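Local coordinates for protein endo-1,3-beta-glucanase, family GH16 (Zobellia galactanivorans, PDB 4CRQ) that probably hydrolyses internal beta-1,3-glucosidic bonds of laminarin-type glucans, this chain being the family GH16 catalytic module of a longer enzyme with further domains, at residues Ala62-Ala67 with Met202-Asp207; Ser109-Gly114 with Gly139-Tyr144; Ile132-Gln137 with Gly190-Glu195; Ser167-Val172 with Phe177-Ile182. The protein carries 1 engineered substitution. One frame throughout, in Å; residues are numbered along the deposited sequence.

Contact 1. Residues Ala62-Ala67 with Met202-Asp207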
# COMPACT_ATOMS: atom_id res chain seq x y z
N ALA A 62 13.99 5.62 -17.19
CA ALA A 62 14.18 5.10 -15.82
C ALA A 62 15.13 3.93 -15.89
O ALA A 62 15.28 3.29 -16.96
CB ALA A 62 12.86 4.67 -15.21
N GLN A 63 15.78 3.62 -14.77
CA GLN A 63 16.62 2.41 -14.76
C GLN A 63 15.98 1.27 -13.96
O GLN A 63 16.64 0.24 -13.79
CB GLN A 63 18.08 2.71 -14.35
CG GLN A 63 18.33 2.84 -12.89
CD GLN A 63 19.75 3.19 -12.53
OE1 GLN A 63 20.73 2.51 -12.87
NE2 GLN A 63 19.86 4.26 -11.82
N TYR A 64 14.73 1.43 -13.50
CA TYR A 64 14.02 0.35 -12.77
C TYR A 64 12.61 0.24 -13.29
O TYR A 64 12.02 1.25 -13.68
CB TYR A 64 13.96 0.61 -11.24
CG TYR A 64 15.34 0.95 -10.67
CD1 TYR A 64 16.32 -0.06 -10.49
CD2 TYR A 64 15.67 2.27 -10.33
CE1 TYR A 64 17.59 0.26 -9.98
CE2 TYR A 64 16.94 2.60 -9.81
CZ TYR A 64 17.89 1.59 -9.65
OH TYR A 64 19.14 1.86 -9.16
N THR A 65 12.09 -0.97 -13.25
CA THR A 65 10.67 -1.21 -13.51
C THR A 65 10.08 -1.96 -12.32
O THR A 65 10.79 -2.68 -11.61
CB THR A 65 10.42 -2.00 -14.82
OG1 THR A 65 11.14 -3.24 -14.75
CG2 THR A 65 10.83 -1.17 -16.07
N SER A 66 8.77 -1.79 -12.11
CA SER A 66 8.06 -2.52 -11.06
C SER A 66 6.58 -2.45 -11.42
O SER A 66 6.26 -2.09 -12.58
CB SER A 66 8.35 -1.89 -9.69
OG SER A 66 7.85 -2.73 -8.64
N ALA A 67 5.69 -2.79 -10.49
CA ALA A 67 4.26 -2.71 -10.74
C ALA A 67 3.53 -1.99 -9.62
O ALA A 67 3.97 -1.99 -8.48
CB ALA A 67 3.66 -4.10 -10.92
N MET A 202 5.39 -1.82 -5.46
CA MET A 202 6.73 -1.76 -4.88
C MET A 202 7.53 -0.69 -5.62
O MET A 202 7.83 -0.86 -6.82
CB MET A 202 7.47 -3.11 -4.88
CG MET A 202 8.82 -3.01 -4.12
SD MET A 202 9.43 -4.64 -3.58
CE MET A 202 9.39 -5.62 -5.09
N ALA A 203 7.84 0.42 -4.95
CA ALA A 203 8.64 1.49 -5.54
C ALA A 203 10.13 1.15 -5.37
O ALA A 203 10.50 0.29 -4.54
CB ALA A 203 8.30 2.84 -4.92
N VAL A 204 10.97 1.81 -6.18
CA VAL A 204 12.42 1.75 -6.03
C VAL A 204 12.92 3.19 -5.91
O VAL A 204 12.77 4.01 -6.85
CB VAL A 204 13.13 1.04 -7.21
CG1 VAL A 204 14.63 0.96 -6.97
CG2 VAL A 204 12.51 -0.34 -7.47
N GLY A 205 13.53 3.50 -4.75
CA GLY A 205 14.01 4.86 -4.43
C GLY A 205 12.89 5.85 -4.16
O GLY A 205 11.69 5.55 -4.34
N GLY A 206 13.26 7.04 -3.72
CA GLY A 206 12.27 8.07 -3.41
C GLY A 206 12.71 8.80 -2.17
O GLY A 206 13.72 8.41 -1.55
N ASP A 207 11.95 9.83 -1.81
CA ASP A 207 12.34 10.71 -0.68
C ASP A 207 12.58 9.94 0.61
O ASP A 207 13.59 10.16 1.29
CB ASP A 207 11.30 11.82 -0.49
CG ASP A 207 11.19 12.73 -1.71
OD1 ASP A 207 12.19 12.93 -2.43
OD2 ASP A 207 10.08 13.25 -1.94

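Contact 2. Residues Ser109-Gly114 with Gly139-Tyr144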
# COMPACT_ATOMS: atom_id res chain seq x y z
N SER A 109 -8.61 15.70 -4.90
CA SER A 109 -7.15 15.48 -5.01
C SER A 109 -6.55 14.89 -3.71
O SER A 109 -7.29 14.51 -2.78
CB SER A 109 -6.45 16.78 -5.50
OG SER A 109 -5.14 16.52 -5.94
N TRP A 110 -5.22 14.80 -3.64
CA TRP A 110 -4.50 14.29 -2.48
C TRP A 110 -3.84 15.46 -1.78
O TRP A 110 -3.37 16.37 -2.46
CB TRP A 110 -3.49 13.22 -2.91
CG TRP A 110 -2.73 12.58 -1.75
CD1 TRP A 110 -3.01 11.38 -1.10
CD2 TRP A 110 -1.54 13.12 -1.07
NE1 TRP A 110 -2.10 11.14 -0.09
CE2 TRP A 110 -1.19 12.15 -0.02
CE3 TRP A 110 -0.74 14.29 -1.21
CZ2 TRP A 110 -0.10 12.33 0.84
CZ3 TRP A 110 0.35 14.46 -0.33
CH2 TRP A 110 0.66 13.51 0.66
N PRO A 111 -3.79 15.47 -0.42
CA PRO A 111 -4.24 14.44 0.53
C PRO A 111 -5.68 14.57 1.04
O PRO A 111 -6.08 13.78 1.91
CB PRO A 111 -3.24 14.60 1.68
CG PRO A 111 -2.96 16.08 1.72
CD PRO A 111 -3.13 16.58 0.30
N ALA A 112 -6.46 15.53 0.51
CA ALA A 112 -7.85 15.73 0.95
C ALA A 112 -8.68 14.46 0.83
O ALA A 112 -9.56 14.26 1.64
CB ALA A 112 -8.53 16.87 0.22
N CYS A 113 -8.39 13.61 -0.17
CA CYS A 113 -9.10 12.34 -0.36
C CYS A 113 -8.91 11.35 0.80
O CYS A 113 -9.73 10.47 1.00
CB CYS A 113 -8.66 11.67 -1.65
SG CYS A 113 -6.89 11.29 -1.71
N GLY A 114 -7.80 11.52 1.52
CA GLY A 114 -7.41 10.63 2.62
C GLY A 114 -6.63 9.44 2.08
O GLY A 114 -6.84 8.98 0.94
N GLY A 139 -6.60 23.09 6.28
CA GLY A 139 -6.32 22.82 4.87
C GLY A 139 -4.87 22.43 4.63
O GLY A 139 -4.40 22.45 3.49
N ASP A 140 -4.17 22.06 5.71
CA ASP A 140 -2.76 21.66 5.67
C ASP A 140 -2.57 20.16 5.66
O ASP A 140 -3.34 19.43 6.29
CB ASP A 140 -1.98 22.27 6.86
CG ASP A 140 -1.90 23.78 6.80
OD1 ASP A 140 -2.95 24.46 6.72
OD2 ASP A 140 -0.78 24.32 6.83
N HIS A 141 -1.52 19.74 4.94
CA HIS A 141 -1.08 18.35 4.87
C HIS A 141 -0.81 17.86 6.27
O HIS A 141 -0.02 18.45 7.02
CB HIS A 141 0.17 18.24 4.02
CG HIS A 141 -0.05 18.46 2.53
ND1 HIS A 141 -1.03 19.25 2.04
CD2 HIS A 141 0.64 17.96 1.43
CE1 HIS A 141 -0.98 19.26 0.70
NE2 HIS A 141 0.04 18.46 0.32
N ALA A 142 -1.49 16.77 6.63
CA ALA A 142 -1.35 16.14 7.93
C ALA A 142 -1.01 14.67 7.75
O ALA A 142 -1.45 14.02 6.79
CB ALA A 142 -2.62 16.31 8.73
N SER A 143 -0.22 14.15 8.68
CA SER A 143 0.10 12.72 8.71
C SER A 143 0.23 12.25 10.15
O SER A 143 0.56 13.02 11.03
CB SER A 143 1.33 12.38 7.86
OG SER A 143 2.54 12.73 8.49
N TYR A 144 -0.04 10.96 10.37
CA TYR A 144 0.02 10.31 11.67
C TYR A 144 0.38 8.86 11.45
O TYR A 144 -0.35 8.14 10.77
CB TYR A 144 -1.32 10.42 12.42
CG TYR A 144 -1.18 10.03 13.86
CD1 TYR A 144 -1.18 8.67 14.26
CD2 TYR A 144 -1.04 11.02 14.86
CE1 TYR A 144 -1.04 8.32 15.60
CE2 TYR A 144 -0.90 10.65 16.20
CZ TYR A 144 -0.91 9.29 16.53
OH TYR A 144 -0.78 8.93 17.85

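Contact 3. Residues Ile132-Gln137 with Gly190-Glu195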
# COMPACT_ATOMS: atom_id res chain seq x y z
N ILE A 132 -1.69 7.34 8.35
CA ILE A 132 -2.74 8.03 7.59
C ILE A 132 -2.18 9.39 7.11
O ILE A 132 -1.33 9.99 7.79
CB ILE A 132 -4.11 8.25 8.32
CG1 ILE A 132 -3.94 8.91 9.70
CG2 ILE A 132 -4.87 6.92 8.36
CD1 ILE A 132 -5.21 9.53 10.23
N HIS A 133 -2.66 9.83 5.95
CA HIS A 133 -2.38 11.16 5.40
C HIS A 133 -3.69 11.80 5.05
O HIS A 133 -4.58 11.12 4.51
CB HIS A 133 -1.46 11.10 4.19
CG HIS A 133 -0.06 10.60 4.48
ND1 HIS A 133 0.28 9.29 4.40
CD2 HIS A 133 1.10 11.28 4.86
CE1 HIS A 133 1.58 9.14 4.72
NE2 HIS A 133 2.08 10.36 5.00
N TRP A 134 -3.85 13.09 5.36
CA TRP A 134 -5.11 13.79 5.07
C TRP A 134 -4.88 15.29 5.03
O TRP A 134 -3.75 15.74 5.31
CB TRP A 134 -6.21 13.37 6.06
CG TRP A 134 -6.12 13.93 7.47
CD1 TRP A 134 -6.93 14.92 8.03
CD2 TRP A 134 -5.17 13.57 8.54
NE1 TRP A 134 -6.57 15.19 9.33
CE2 TRP A 134 -5.53 14.41 9.71
CE3 TRP A 134 -4.10 12.66 8.66
CZ2 TRP A 134 -4.82 14.34 10.92
CZ3 TRP A 134 -3.40 12.59 9.89
CH2 TRP A 134 -3.75 13.41 10.99
N SER A 135 -5.92 16.06 4.68
CA SER A 135 -5.90 17.49 4.74
C SER A 135 -6.67 17.87 6.02
O SER A 135 -7.87 17.57 6.13
CB SER A 135 -6.53 18.14 3.48
OG SER A 135 -6.43 19.57 3.49
N ASP A 136 -5.98 18.50 6.98
CA ASP A 136 -6.59 18.84 8.30
C ASP A 136 -7.56 20.03 8.22
O ASP A 136 -7.76 20.57 7.12
CB ASP A 136 -5.49 19.03 9.40
CG ASP A 136 -4.65 20.32 9.24
OD1 ASP A 136 -4.97 21.25 8.45
OD2 ASP A 136 -3.63 20.41 9.95
N GLN A 137 -8.14 20.44 9.35
CA GLN A 137 -9.13 21.55 9.42
C GLN A 137 -8.62 22.92 8.89
O GLN A 137 -9.43 23.76 8.47
CB GLN A 137 -9.76 21.70 10.83
CG GLN A 137 -8.82 22.20 11.94
CD GLN A 137 -7.83 21.16 12.46
OE1 GLN A 137 -7.81 20.00 12.02
NE2 GLN A 137 -7.00 21.58 13.40
N GLY A 190 -12.78 13.90 8.76
CA GLY A 190 -14.08 13.58 8.11
C GLY A 190 -13.97 12.76 6.83
O GLY A 190 -14.85 11.96 6.49
N GLU A 191 -12.86 12.96 6.11
CA GLU A 191 -12.59 12.23 4.86
C GLU A 191 -12.51 10.71 5.04
O GLU A 191 -12.70 9.96 4.07
CB GLU A 191 -11.34 12.79 4.17
CG GLU A 191 -11.52 14.26 3.78
CD GLU A 191 -12.53 14.50 2.66
OE1 GLU A 191 -12.67 13.65 1.74
OE2 GLU A 191 -13.18 15.57 2.69
N PHE A 192 -12.24 10.25 6.26
CA PHE A 192 -12.20 8.78 6.53
C PHE A 192 -13.58 8.15 6.75
O PHE A 192 -13.68 6.98 7.12
CB PHE A 192 -11.17 8.47 7.64
CG PHE A 192 -9.78 8.87 7.26
CD1 PHE A 192 -9.00 8.04 6.43
CD2 PHE A 192 -9.24 10.09 7.72
CE1 PHE A 192 -7.70 8.42 6.07
CE2 PHE A 192 -7.94 10.48 7.37
CZ PHE A 192 -7.17 9.64 6.54
N GLN A 193 -14.64 8.92 6.49
CA GLN A 193 -16.01 8.42 6.53
C GLN A 193 -16.56 8.16 5.12
O GLN A 193 -17.77 8.08 4.92
CB GLN A 193 -16.94 9.41 7.26
CG GLN A 193 -16.46 9.82 8.63
CD GLN A 193 -16.56 8.71 9.64
OE1 GLN A 193 -17.42 7.84 9.54
NE2 GLN A 193 -15.70 8.74 10.63
N ASN A 194 -15.67 8.00 4.16
CA ASN A 194 -16.03 7.79 2.76
C ASN A 194 -15.49 6.45 2.24
O ASN A 194 -14.76 5.75 2.98
CB ASN A 194 -15.50 8.96 1.91
CG ASN A 194 -16.13 10.31 2.28
OD1 ASN A 194 -15.44 11.35 2.29
ND2 ASN A 194 -17.43 10.32 2.55
N GLU A 195 -15.82 6.10 0.99
CA GLU A 195 -15.32 4.86 0.39
C GLU A 195 -13.88 5.04 -0.10
O GLU A 195 -13.52 6.08 -0.66
CB GLU A 195 -16.20 4.37 -0.77
CG GLU A 195 -17.56 3.90 -0.31
CD GLU A 195 -18.27 3.00 -1.29
OE1 GLU A 195 -17.67 2.48 -2.24
OE2 GLU A 195 -19.47 2.78 -1.10

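Contact 4. Residues Ser167-Val172 with Phe177-Ile182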
# COMPACT_ATOMS: atom_id res chain seq x y z
N SER A 167 -12.52 4.93 14.61
CA SER A 167 -11.08 4.74 14.70
C SER A 167 -10.52 3.93 13.55
O SER A 167 -11.27 3.27 12.84
CB SER A 167 -10.73 4.00 16.01
OG SER A 167 -11.30 2.70 16.02
N ILE A 168 -9.20 4.00 13.38
CA ILE A 168 -8.48 3.06 12.49
C ILE A 168 -7.44 2.45 13.42
O ILE A 168 -6.74 3.19 14.15
CB ILE A 168 -7.84 3.71 11.25
CG1 ILE A 168 -8.93 4.36 10.39
CG2 ILE A 168 -7.01 2.69 10.44
CD1 ILE A 168 -8.43 5.36 9.36
N LYS A 169 -7.33 1.13 13.39
CA LYS A 169 -6.32 0.40 14.17
C LYS A 169 -5.47 -0.39 13.19
O LYS A 169 -6.02 -0.96 12.23
CB LYS A 169 -6.99 -0.52 15.20
CG LYS A 169 -7.87 0.17 16.25
CD LYS A 169 -8.65 -0.89 17.01
CE LYS A 169 -9.87 -0.36 17.75
NZ LYS A 169 -9.60 -0.05 19.16
N TRP A 170 -4.16 -0.46 13.43
CA TRP A 170 -3.23 -1.25 12.60
C TRP A 170 -2.70 -2.44 13.36
O TRP A 170 -2.50 -2.37 14.59
CB TRP A 170 -2.02 -0.41 12.18
CG TRP A 170 -2.28 0.67 11.17
CD1 TRP A 170 -2.00 0.64 9.81
CD2 TRP A 170 -2.88 1.98 11.42
NE1 TRP A 170 -2.38 1.81 9.21
CE2 TRP A 170 -2.92 2.66 10.12
CE3 TRP A 170 -3.38 2.64 12.55
CZ2 TRP A 170 -3.43 3.95 9.97
CZ3 TRP A 170 -3.90 3.94 12.39
CH2 TRP A 170 -3.92 4.58 11.13
N PHE A 171 -2.44 -3.51 12.62
CA PHE A 171 -1.96 -4.78 13.17
C PHE A 171 -0.95 -5.44 12.24
O PHE A 171 -1.05 -5.29 11.01
CB PHE A 171 -3.12 -5.78 13.33
CG PHE A 171 -4.32 -5.24 14.10
CD1 PHE A 171 -5.31 -4.49 13.44
CD2 PHE A 171 -4.47 -5.48 15.48
CE1 PHE A 171 -6.43 -4.00 14.13
CE2 PHE A 171 -5.58 -4.98 16.18
CZ PHE A 171 -6.56 -4.24 15.51
N VAL A 172 -0.00 -6.16 12.85
CA VAL A 172 0.87 -7.07 12.12
C VAL A 172 0.68 -8.35 12.89
O VAL A 172 0.87 -8.34 14.13
CB VAL A 172 2.36 -6.67 12.02
CG1 VAL A 172 3.19 -7.81 11.40
CG2 VAL A 172 2.51 -5.40 11.21
N PHE A 177 -0.40 -1.90 16.75
CA PHE A 177 0.77 -1.02 16.92
C PHE A 177 0.48 0.45 16.64
O PHE A 177 1.37 1.30 16.81
CB PHE A 177 1.95 -1.52 16.08
CG PHE A 177 1.78 -1.37 14.59
CD1 PHE A 177 1.15 -2.38 13.81
CD2 PHE A 177 2.28 -0.21 13.93
CE1 PHE A 177 1.01 -2.22 12.42
CE2 PHE A 177 2.14 -0.05 12.55
CZ PHE A 177 1.50 -1.06 11.79
N ASN A 178 -0.75 0.74 16.20
CA ASN A 178 -1.16 2.11 15.94
C ASN A 178 -2.67 2.23 15.98
O ASN A 178 -3.37 1.27 15.61
CB ASN A 178 -0.59 2.60 14.60
CG ASN A 178 -0.50 4.12 14.49
OD1 ASN A 178 -0.48 4.85 15.50
ND2 ASN A 178 -0.43 4.61 13.25
N GLU A 179 -3.14 3.39 16.43
CA GLU A 179 -4.55 3.72 16.48
C GLU A 179 -4.68 5.22 16.28
O GLU A 179 -3.85 5.99 16.81
CB GLU A 179 -5.20 3.27 17.81
CG GLU A 179 -6.73 3.37 17.84
CD GLU A 179 -7.37 2.82 19.11
OE1 GLU A 179 -6.72 2.07 19.86
OE2 GLU A 179 -8.55 3.16 19.36
N VAL A 180 -5.69 5.61 15.52
CA VAL A 180 -6.06 7.02 15.32
C VAL A 180 -7.55 7.13 15.58
O VAL A 180 -8.35 6.27 15.18
CB VAL A 180 -5.70 7.62 13.92
CG1 VAL A 180 -4.21 7.77 13.76
CG2 VAL A 180 -6.29 6.84 12.75
N ASP A 181 -7.91 8.21 16.27
CA ASP A 181 -9.27 8.56 16.53
C ASP A 181 -9.76 9.37 15.31
O ASP A 181 -9.11 10.34 14.88
CB ASP A 181 -9.32 9.32 17.87
CG ASP A 181 -10.69 9.94 18.19
OD1 ASP A 181 -11.73 9.56 17.61
OD2 ASP A 181 -10.71 10.84 19.06
N ILE A 182 -10.88 8.93 14.74
CA ILE A 182 -11.51 9.66 13.62
C ILE A 182 -12.97 10.05 13.96
O ILE A 182 -13.66 10.62 13.11
CB ILE A 182 -11.41 8.91 12.23
CG1 ILE A 182 -12.13 7.54 12.24
CG2 ILE A 182 -9.95 8.80 11.76
CD1 ILE A 182 -12.46 6.98 10.86
O HOH W 1 -7.72 -1.09 20.73

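Contact 1. Residues Ala62-Ala67 with Met202-Asp207
Val204 meets Tyr64 chiefly through one methyl: CG1 stands over the ring, 3.8 Å from its centroid and only 13° off the ring normal, a CH-pi contact over the face. The two side chains cross at about a right angle, and Gln63 CG lies against the rim of the opposite face. With CG of Tyr64 anti to the carbonyl carbon (chi1 -50°) the ring is brought over Val204, and chi2 of -75° turns its face to CG1, while its hydroxyl is held further out by Gln215.

Two residues along, a polar contact takes over. Ser66 OG donates to Met202 O at 2.6 Å, lying in the carbonyl plane on a lone pair. The return bond, Met202 N to Ala67 O, is weak at 3.3 Å.

The CA atoms of Tyr64 and Val204 are 7.1 Å apart and those of Ser66 and Met202 6.4 Å, so strands 62-70 and 196-204 are bridged here largely by side chains. Strand 36-38 and the residue after it lie against both: Tyr37 and Arg39 bond the backbones of Tyr64 and Ser66, and the Gln36 side chain receives Val204 N. With the backbone bond weak, the join rests on one short serine bond to a buried carbonyl and, two residues on, a CH-pi contact.

Contact 2. Residues Ser109-Gly114 with Gly139-Tyr144
Pro111 against His141 is a proline-on-imidazole CH-pi contact, partly buried, between the loop following helix 105-108 and the start of strand 141-149. The evidence is geometric: Pro111 CD lies 3.7 Å from the centroid of the imidazole, 22° off its normal, offset toward the CE1 side, to which CD comes within 3.5 Å. Pro111 CG adds a second point of touch, 3.7 Å from His141 ND1. His141 CG stands anti to the carbonyl carbon (chi1 -71°), which brings the ring to the proline.

Trp110 supplies the other neighbour. Its CZ3 approaches His141 CD2 at 3.9 Å, with the two ring planes 88° apart in an oblique pairing. The peptide between Trp110 and Pro111 is cis, and the proline ring is folded back on the indole, Pro111 CB sitting 3.5 Å above the plane over its centre. One proline therefore touches two aromatic rings. No hydrogen bond joins the segments, so the contact rests on CH-pi and van der Waals contact.

Beyond it, Pro111 to Gly114 form a type I turn that leads into strand 115-117, where Glu115 holds Trp110 NE1. Strand 141-149 in turn pairs with strand 127-135, its Ala142 and Tyr144 bonding the backbones of Trp134 and Ile132.

Contact 3. Residues Ile132-Gln137 with Gly190-Glu195
Phe192 and Trp134 make the aromatic part of this contact, an offset edge-to-face pair: the phenyl edge is turned toward the indole face, the five-membered ring and phenyl centroids are 5.9 Å apart and the planes stand at 69°. Trp134 CG sits between its own N and carbonyl carbon (chi1 75°), which leads the benzo end of the indole away from the 190-195 segment; NE1, on the five-membered ring, is bonded to the carbonyl of Asn187.

The aliphatic contacts gather round the far end of the phenyl ring. CE2 of Phe192 touches Trp134 CB at 3.6 Å, and CZ lies 3.8 Å from Ile132 CB. Ile132 CG2 closes on the neighbouring corner, 3.9 Å from Phe192 CE1.

A polar backbone atom also takes part, for His133 O lies near the plane of the phenyl ring at its edge, 3.6 Å from CZ. No hydrogen bond crosses between the segments. Were Phe192 an alanine, the space by Ile132 and Trp134 CB is likely to be left unfilled and the indole to lose its edge-on neighbour.

Phe192 projects from the short 3-10 turn 190-192 and also touches Ile116, Ile168 and Ile182. It thus reaches between strands 115-117 and 127-135 on one side and strand 167-172 on another, an arrangement consistent with the apolar interior of the GH16 beta-jelly-roll sandwich.

Contact 4. Residues Ser167-Val172 with Phe177-Ile182
Trp170 runs along the partner strand from Phe177 to Val180. At its root, CB lies over the face of the Phe177 ring, 3.9 Å from the centroid. CG stands anti to the carbonyl carbon (chi1 -71°), which leads the indole along Asn178 and Val180. CE3 touches Asn178 CB and has Asn178 O in the ring plane at its edge, 3.4 Å away. The indole and amide planes are 28° apart, with Asn178 ND2 over one face and Ile168 CG2 over the opposite one. At the far corner CH2 meets Val180 CG2, 3.7 Å away. On the other limb, NE1 is bonded to the carbonyl of Asp117. With a leucine here, that carbonyl would probably lose its donor and Val180 its ring-edge neighbour.

The backbones fix this alignment. Ile168 N to Val180 O and Val180 N to Ile168 O are each 3.0 Å, and Trp170 N gives to Asn178 O at 2.9 Å. On the other face Lys169 NZ forms a salt bridge with Glu179 OE2, weak as a hydrogen bond at 3.4 Å and tentative, since it holds for one of two conformers; Gln176 NE2 bonds Glu179 OE1.

The strand axes run 4.7 Å apart at 172°: an antiparallel beta hairpin, continued into a sheet by strand 156-163 beside 167-172.

In the fold
Contacts 2, 3 and 4 form one neighbourhood. Contacts 2 and 3 have centres 7 Å apart and share the pairing of strands 127-135 and 141-149; contact 4, centred 14 Å from contact 3, meets it where Ile132 CG2 lies 3.7 Å from Trp170 CZ2. Tyr144, further along strand 141-149, packs on Val180. Contact 1 stands apart, its centre 24 to 28 Å from the others, yet its segments enclose all three along the chain. None borders the calcium site of Glu10, Gly48 and Asp225; the side chain of Val172 is about 12 Å from a magnesium ion. Strand 115-117, beside contacts 2 and 3, probably opens the GH16 signature that carries catalytic carboxylates in relatives.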